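Local structure of N-acetylneuraminate lyase (5ZJM) at residues R60-A65 with K92-L97; A77-I82 with L102-P107. The protein is a lyase of the dihydrodipicolinate synthetase family, a TIM-barrel enzyme whose assembly here holds four chains. All coordinates share one frame; numbering follows the deposited sequence.

Contact 1. Residues R60-A65 with K92-L97; sequences RVFEIA and KYVTKL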
loop_
_atom_site.group_PDB
_atom_site.type_symbol
_atom_site.label_atom_id
_atom_site.label_comp_id
_atom_site.label_asym_id
_atom_site.label_seq_id
_atom_site.Cartn_x
_atom_site.Cartn_y
_atom_site.Cartn_z
ATOM N N ARG B 60 -21.529 -29.137 -12.446
ATOM C CA ARG B 60 -22.585 -29.778 -11.675
ATOM C C ARG B 60 -23.251 -28.797 -10.722
ATOM O O ARG B 60 -24.464 -28.888 -10.492
ATOM C CB ARG B 60 -22.030 -30.980 -10.911
ATOM C CG ARG B 60 -23.071 -31.734 -10.098
ATOM C CD ARG B 60 -23.914 -32.658 -10.972
ATOM N NE ARG B 60 -25.311 -32.692 -10.542
ATOM C CZ ARG B 60 -26.340 -32.945 -11.347
ATOM N NH1 ARG B 60 -26.130 -33.204 -12.631
ATOM N NH2 ARG B 60 -27.576 -32.949 -10.867
ATOM N N VAL B 61 -22.490 -27.844 -10.176
ATOM C CA VAL B 61 -23.089 -26.839 -9.303
ATOM C C VAL B 61 -24.048 -25.953 -10.090
ATOM O O VAL B 61 -25.157 -25.655 -9.630
ATOM C CB VAL B 61 -21.995 -26.009 -8.605
ATOM C CG1 VAL B 61 -22.610 -24.819 -7.868
ATOM C CG2 VAL B 61 -21.203 -26.873 -7.648
ATOM N N PHE B 62 -23.645 -25.527 -11.291
ATOM C CA PHE B 62 -24.511 -24.681 -12.110
ATOM C C PHE B 62 -25.795 -25.407 -12.492
ATOM O O PHE B 62 -26.869 -24.798 -12.557
ATOM C CB PHE B 62 -23.770 -24.223 -13.365
ATOM C CG PHE B 62 -22.757 -23.143 -13.115
ATOM C CD1 PHE B 62 -23.095 -22.010 -12.398
ATOM C CD2 PHE B 62 -21.468 -23.253 -13.615
ATOM C CE1 PHE B 62 -22.160 -21.010 -12.173
ATOM C CE2 PHE B 62 -20.532 -22.262 -13.393
ATOM C CZ PHE B 62 -20.878 -21.138 -12.672
ATOM N N GLU B 63 -25.703 -26.711 -12.755
ATOM C CA GLU B 63 -26.881 -27.468 -13.158
ATOM C C GLU B 63 -27.804 -27.732 -11.974
ATOM O O GLU B 63 -29.028 -27.611 -12.101
ATOM C CB GLU B 63 -26.448 -28.776 -13.816
ATOM C CG GLU B 63 -27.539 -29.816 -13.945
ATOM C CD GLU B 63 -27.065 -31.045 -14.693
ATOM O OE1 GLU B 63 -25.855 -31.351 -14.622
ATOM O OE2 GLU B 63 -27.901 -31.706 -15.347
ATOM N N ILE B 64 -27.236 -28.069 -10.814
ATOM C CA ILE B 64 -28.040 -28.254 -9.610
ATOM C C ILE B 64 -28.744 -26.957 -9.230
ATOM O O ILE B 64 -29.918 -26.962 -8.839
ATOM C CB ILE B 64 -27.158 -28.774 -8.461
ATOM C CG1 ILE B 64 -26.763 -30.228 -8.708
ATOM C CG2 ILE B 64 -27.871 -28.640 -7.125
ATOM C CD1 ILE B 64 -25.705 -30.731 -7.757
ATOM N N ALA B 65 -28.046 -25.825 -9.352
ATOM C CA ALA B 65 -28.628 -24.555 -8.927
ATOM C C ALA B 65 -29.797 -24.144 -9.816
ATOM O O ALA B 65 -30.831 -23.689 -9.313
ATOM C CB ALA B 65 -27.562 -23.463 -8.902
ATOM N N LYS B 92 -20.683 -21.004 -22.255
ATOM C CA LYS B 92 -21.643 -21.593 -23.178
ATOM C C LYS B 92 -22.398 -22.760 -22.562
ATOM O O LYS B 92 -23.518 -23.051 -22.995
ATOM C CB LYS B 92 -20.963 -22.079 -24.461
ATOM C CG LYS B 92 -19.969 -21.125 -25.072
ATOM C CD LYS B 92 -19.010 -21.860 -25.993
ATOM C CE LYS B 92 -19.041 -21.293 -27.405
ATOM N NZ LYS B 92 -17.838 -21.692 -28.199
ATOM N N TYR B 93 -21.833 -23.402 -21.538
ATOM C CA TYR B 93 -22.555 -24.461 -20.844
ATOM C C TYR B 93 -23.742 -23.900 -20.069
ATOM O O TYR B 93 -24.879 -24.362 -20.233
ATOM C CB TYR B 93 -21.602 -25.210 -19.913
ATOM C CG TYR B 93 -22.248 -26.350 -19.168
ATOM C CD1 TYR B 93 -22.603 -27.521 -19.824
ATOM C CD2 TYR B 93 -22.504 -26.257 -17.807
ATOM C CE1 TYR B 93 -23.196 -28.570 -19.145
ATOM C CE2 TYR B 93 -23.096 -27.297 -17.118
ATOM C CZ TYR B 93 -23.440 -28.453 -17.790
ATOM O OH TYR B 93 -24.030 -29.492 -17.105
ATOM N N VAL B 94 -23.504 -22.880 -19.242
ATOM C CA VAL B 94 -24.572 -22.318 -18.429
ATOM C C VAL B 94 -25.546 -21.505 -19.268
ATOM O O VAL B 94 -26.695 -21.307 -18.858
ATOM C CB VAL B 94 -23.992 -21.459 -17.294
ATOM C CG1 VAL B 94 -22.969 -22.253 -16.512
ATOM C CG2 VAL B 94 -23.375 -20.189 -17.848
ATOM N N THR B 95 -25.120 -21.019 -20.434
ATOM C CA THR B 95 -26.064 -20.362 -21.329
ATOM C C THR B 95 -27.055 -21.366 -21.906
ATOM O O THR B 95 -28.250 -21.067 -22.025
ATOM C CB THR B 95 -25.311 -19.646 -22.454
ATOM O OG1 THR B 95 -24.355 -18.740 -21.891
ATOM C CG2 THR B 95 -26.266 -18.867 -23.333
ATOM N N LYS B 96 -26.586 -22.573 -22.234
ATOM C CA LYS B 96 -27.489 -23.610 -22.716
ATOM C C LYS B 96 -28.364 -24.159 -21.596
ATOM O O LYS B 96 -29.459 -24.667 -21.864
ATOM C CB LYS B 96 -26.692 -24.732 -23.388
ATOM C CG LYS B 96 -27.539 -25.883 -23.924
ATOM C CD LYS B 96 -28.227 -25.503 -25.228
ATOM C CE LYS B 96 -28.545 -26.726 -26.080
ATOM N NZ LYS B 96 -27.694 -26.802 -27.305
ATOM N N LEU B 97 -27.922 -24.039 -20.342
ATOM C CA LEU B 97 -28.717 -24.510 -19.217
ATOM C C LEU B 97 -29.831 -23.544 -18.839
ATOM O O LEU B 97 -30.740 -23.931 -18.096
ATOM C CB LEU B 97 -27.819 -24.749 -18.004
ATOM C CG LEU B 97 -27.393 -26.189 -17.734
ATOM C CD1 LEU B 97 -26.600 -26.747 -18.904
ATOM C CD2 LEU B 97 -26.570 -26.233 -16.468
#

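Contact 2. Residues A77-I82 with L102-P107; sequences AQVGSI and LSAVTP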
loop_
_atom_site.group_PDB
_atom_site.type_symbol
_atom_site.label_atom_id
_atom_site.label_comp_id
_atom_site.label_asym_id
_atom_site.label_seq_id
_atom_site.Cartn_x
_atom_site.Cartn_y
_atom_site.Cartn_z
ATOM N N ALA B 77 -24.286 -16.330 -13.250
ATOM C CA ALA B 77 -23.270 -17.374 -13.259
ATOM C C ALA B 77 -21.900 -16.722 -13.389
ATOM O O ALA B 77 -21.610 -16.068 -14.396
ATOM C CB ALA B 77 -23.506 -18.359 -14.401
ATOM N N GLN B 78 -21.060 -16.908 -12.378
ATOM C CA GLN B 78 -19.686 -16.424 -12.416
ATOM C C GLN B 78 -18.841 -17.497 -13.098
ATOM O O GLN B 78 -18.664 -18.589 -12.553
ATOM C CB GLN B 78 -19.190 -16.125 -11.004
ATOM C CG GLN B 78 -18.066 -15.110 -10.945
ATOM C CD GLN B 78 -16.788 -15.658 -11.529
ATOM O OE1 GLN B 78 -16.143 -15.012 -12.353
ATOM N NE2 GLN B 78 -16.418 -16.863 -11.112
ATOM N N VAL B 79 -18.312 -17.189 -14.282
ATOM C CA VAL B 79 -17.658 -18.188 -15.119
ATOM C C VAL B 79 -16.176 -17.917 -15.311
ATOM O O VAL B 79 -15.510 -18.673 -16.023
ATOM C CB VAL B 79 -18.352 -18.330 -16.490
ATOM C CG1 VAL B 79 -19.820 -18.699 -16.310
ATOM C CG2 VAL B 79 -18.200 -17.048 -17.320
ATOM N N GLY B 80 -15.635 -16.878 -14.687
ATOM C CA GLY B 80 -14.242 -16.522 -14.844
ATOM C C GLY B 80 -13.358 -17.318 -13.907
ATOM O O GLY B 80 -13.661 -18.458 -13.537
ATOM N N SER B 81 -12.187 -16.731 -13.620
ATOM C CA SER B 81 -11.206 -17.173 -12.628
ATOM C C SER B 81 -9.992 -17.828 -13.277
ATOM O O SER B 81 -8.877 -17.314 -13.162
ATOM C CB SER B 81 -11.829 -18.118 -11.580
ATOM O OG SER B 81 -10.867 -19.005 -11.036
ATOM N N ILE B 82 -10.187 -18.956 -13.954
ATOM C CA ILE B 82 -9.061 -19.796 -14.358
ATOM C C ILE B 82 -8.378 -19.279 -15.627
ATOM O O ILE B 82 -7.218 -18.844 -15.570
ATOM C CB ILE B 82 -9.508 -21.266 -14.488
ATOM C CG1 ILE B 82 -8.496 -22.105 -15.273
ATOM C CG2 ILE B 82 -10.929 -21.355 -15.021
ATOM C CD1 ILE B 82 -8.809 -23.587 -15.262
ATOM N N LEU B 102 -24.288 -13.493 -17.009
ATOM C CA LEU B 102 -22.976 -13.986 -16.639
ATOM C C LEU B 102 -22.199 -12.894 -15.926
ATOM O O LEU B 102 -22.501 -11.702 -16.033
ATOM C CB LEU B 102 -22.180 -14.449 -17.865
ATOM C CG LEU B 102 -22.737 -15.596 -18.699
ATOM C CD1 LEU B 102 -21.618 -16.249 -19.490
ATOM C CD2 LEU B 102 -23.424 -16.610 -17.804
ATOM N N SER B 103 -21.189 -13.330 -15.186
ATOM C CA SER B 103 -20.168 -12.448 -14.658
ATOM C C SER B 103 -18.842 -13.186 -14.752
ATOM O O SER B 103 -18.801 -14.414 -14.872
ATOM C CB SER B 103 -20.483 -12.005 -13.224
ATOM O OG SER B 103 -20.072 -12.974 -12.284
ATOM N N ALA B 104 -17.754 -12.425 -14.728
ATOM C CA ALA B 104 -16.436 -13.026 -14.906
ATOM C C ALA B 104 -15.395 -12.134 -14.255
ATOM O O ALA B 104 -15.309 -10.943 -14.573
ATOM C CB ALA B 104 -16.124 -13.229 -16.389
ATOM N N VAL B 105 -14.640 -12.685 -13.337
ATOM C CA VAL B 105 -13.434 -12.018 -12.876
ATOM C C VAL B 105 -12.334 -12.281 -13.893
ATOM O O VAL B 105 -12.353 -13.284 -14.620
ATOM C CB VAL B 105 -13.044 -12.488 -11.460
ATOM C CG1 VAL B 105 -14.195 -12.242 -10.494
ATOM C CG2 VAL B 105 -12.663 -13.955 -11.464
ATOM N N THR B 106 -11.392 -11.351 -13.987
ATOM C CA THR B 106 -10.268 -11.542 -14.882
ATOM C C THR B 106 -9.453 -12.751 -14.419
ATOM O O THR B 106 -9.568 -13.189 -13.271
ATOM C CB THR B 106 -9.407 -10.280 -14.920
ATOM O OG1 THR B 106 -9.188 -9.803 -13.589
ATOM C CG2 THR B 106 -10.112 -9.194 -15.724
ATOM N N PRO B 107 -8.659 -13.347 -15.307
ATOM C CA PRO B 107 -7.846 -14.493 -14.891
ATOM C C PRO B 107 -6.806 -14.085 -13.857
ATOM O O PRO B 107 -6.391 -12.927 -13.781
ATOM C CB PRO B 107 -7.195 -14.964 -16.194
ATOM C CG PRO B 107 -8.015 -14.377 -17.279
ATOM C CD PRO B 107 -8.528 -13.079 -16.748
#

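Contact 1. Residues R60-A65 with K92-L97
F62 and V94 meet between two neighbouring helices on the outside of the (beta/alpha)8, or TIM, barrel. Helix 55-69 and helix 84-97 run nearly parallel here. At their closest the axes of the two short segments are 10.3 Å apart. The two segments bury 219 Å² between them, both sides summed; five residues do the touching.

The F62 side chain can be followed outward. Its CB lies 3.8 Å from V94 CG1. The chi1 torsion of -75° sets CG anti to the carbonyl carbon and brings the ring under the same methyl. CG and CD2 of F62 both touch V94 CG1, with CD2 the closer at 3.4 Å. CD1 and CE2 lie farther from it. V94 CG1 therefore sits over one face of the F62 ring in a CH-pi contact, 3.8 Å from its centroid and 29° off the normal. The far rim of the ring points on toward strand 74-78, where it packs on A77. The backbone O of F62 is hydrogen-bonded to the Y99 hydroxyl.

Toward the outside the contact turns more polar. E63 and R60 form a salt bridge one turn apart on the same helix, with NH1 of R60 2.7 Å from OE1 of E63. OE1 of E63 stays 3.6 Å from Y93 OH, with the carboxylate and phenol ring planes 78° apart. L97 packs beside them. Its CD1 lies over one face of the Y93 ring, toward the rim. L97 CD2 reaches across to the other helix and stops 3.5 Å from E63 CA.

Contact 2. Residues A77-I82 with L102-P107
A77 and Q78 pair with L102 and S103 as parallel strands. Two backbone hydrogen bonds join them: S103 N to A77 O and V79 N to S103 O, both 2.9 Å. CA-H...O contacts reinforce the pairing, from L102 CA to A77 O and from Q78 CA to S103 O.

Past the strands, a side chain takes over the bonding. The Q78 chain leaves with CG anti to its backbone N (chi1 -155°) and then bends at chi2. This carries its amide forward along the neighbouring segment. Q78 OE1 accepts V105 N at 2.9 Å, with that donor tilted 21° from the carbonyl plane. Q78 OE1 also accepts G80 N at 3.0 Å, from well above the plane. The two N-H groups come from opposite faces, so they grip the oxygen between them and tie both loops to one amide. NE2 of the same amide bonds to G44 O.

Strands 74-78 and 101-103 are neighbours in the closed eight-stranded TIM barrel, joined through helix 84-97 as a beta-alpha-beta unit. The loops that follow leave their C-terminal ends, the side where TIM-barrel enzymes carry their active site.

The faces of the sheet differ in character. On the Q78 and S103 face, Q78 CG packs 3.2 Å from S103 OG, and that hydroxyl is hydrogen-bonded to Y42 OH. On the other face, A77 CB lies 3.8 Å from L102 CD2. Just past the strand, V79 CG2 lies 4.1 Å from L102 CD1.

Farther along, van der Waals contact prevails. V105 CG2 sits 3.5 Å from S81 N, and S81 also packs on F108 of a second subunit. P107 CA makes a CA-H...O contact with S81 O.

In the fold
Contact 2 is buried, in the barrel wall and the loops that leave it. Contact 1 lies in the outer helical layer and is only partly buried. Their centres are 14 Å apart, and they meet directly. V94 CG2 rests 3.6 Å from L102 CD2, and F62 CZ lies 3.4 Å from Q78 O. The segments alternate along the chain: helix 55-69, strand 74-78, helix 84-97, strand 101-103. Contact 1 joins two helices; contact 2 joins two strands and the loops that follow them. No hydrogen bond crosses contact 1, whereas backbone and amide bonds hold contact 2. Charged groups appear only in contact 1.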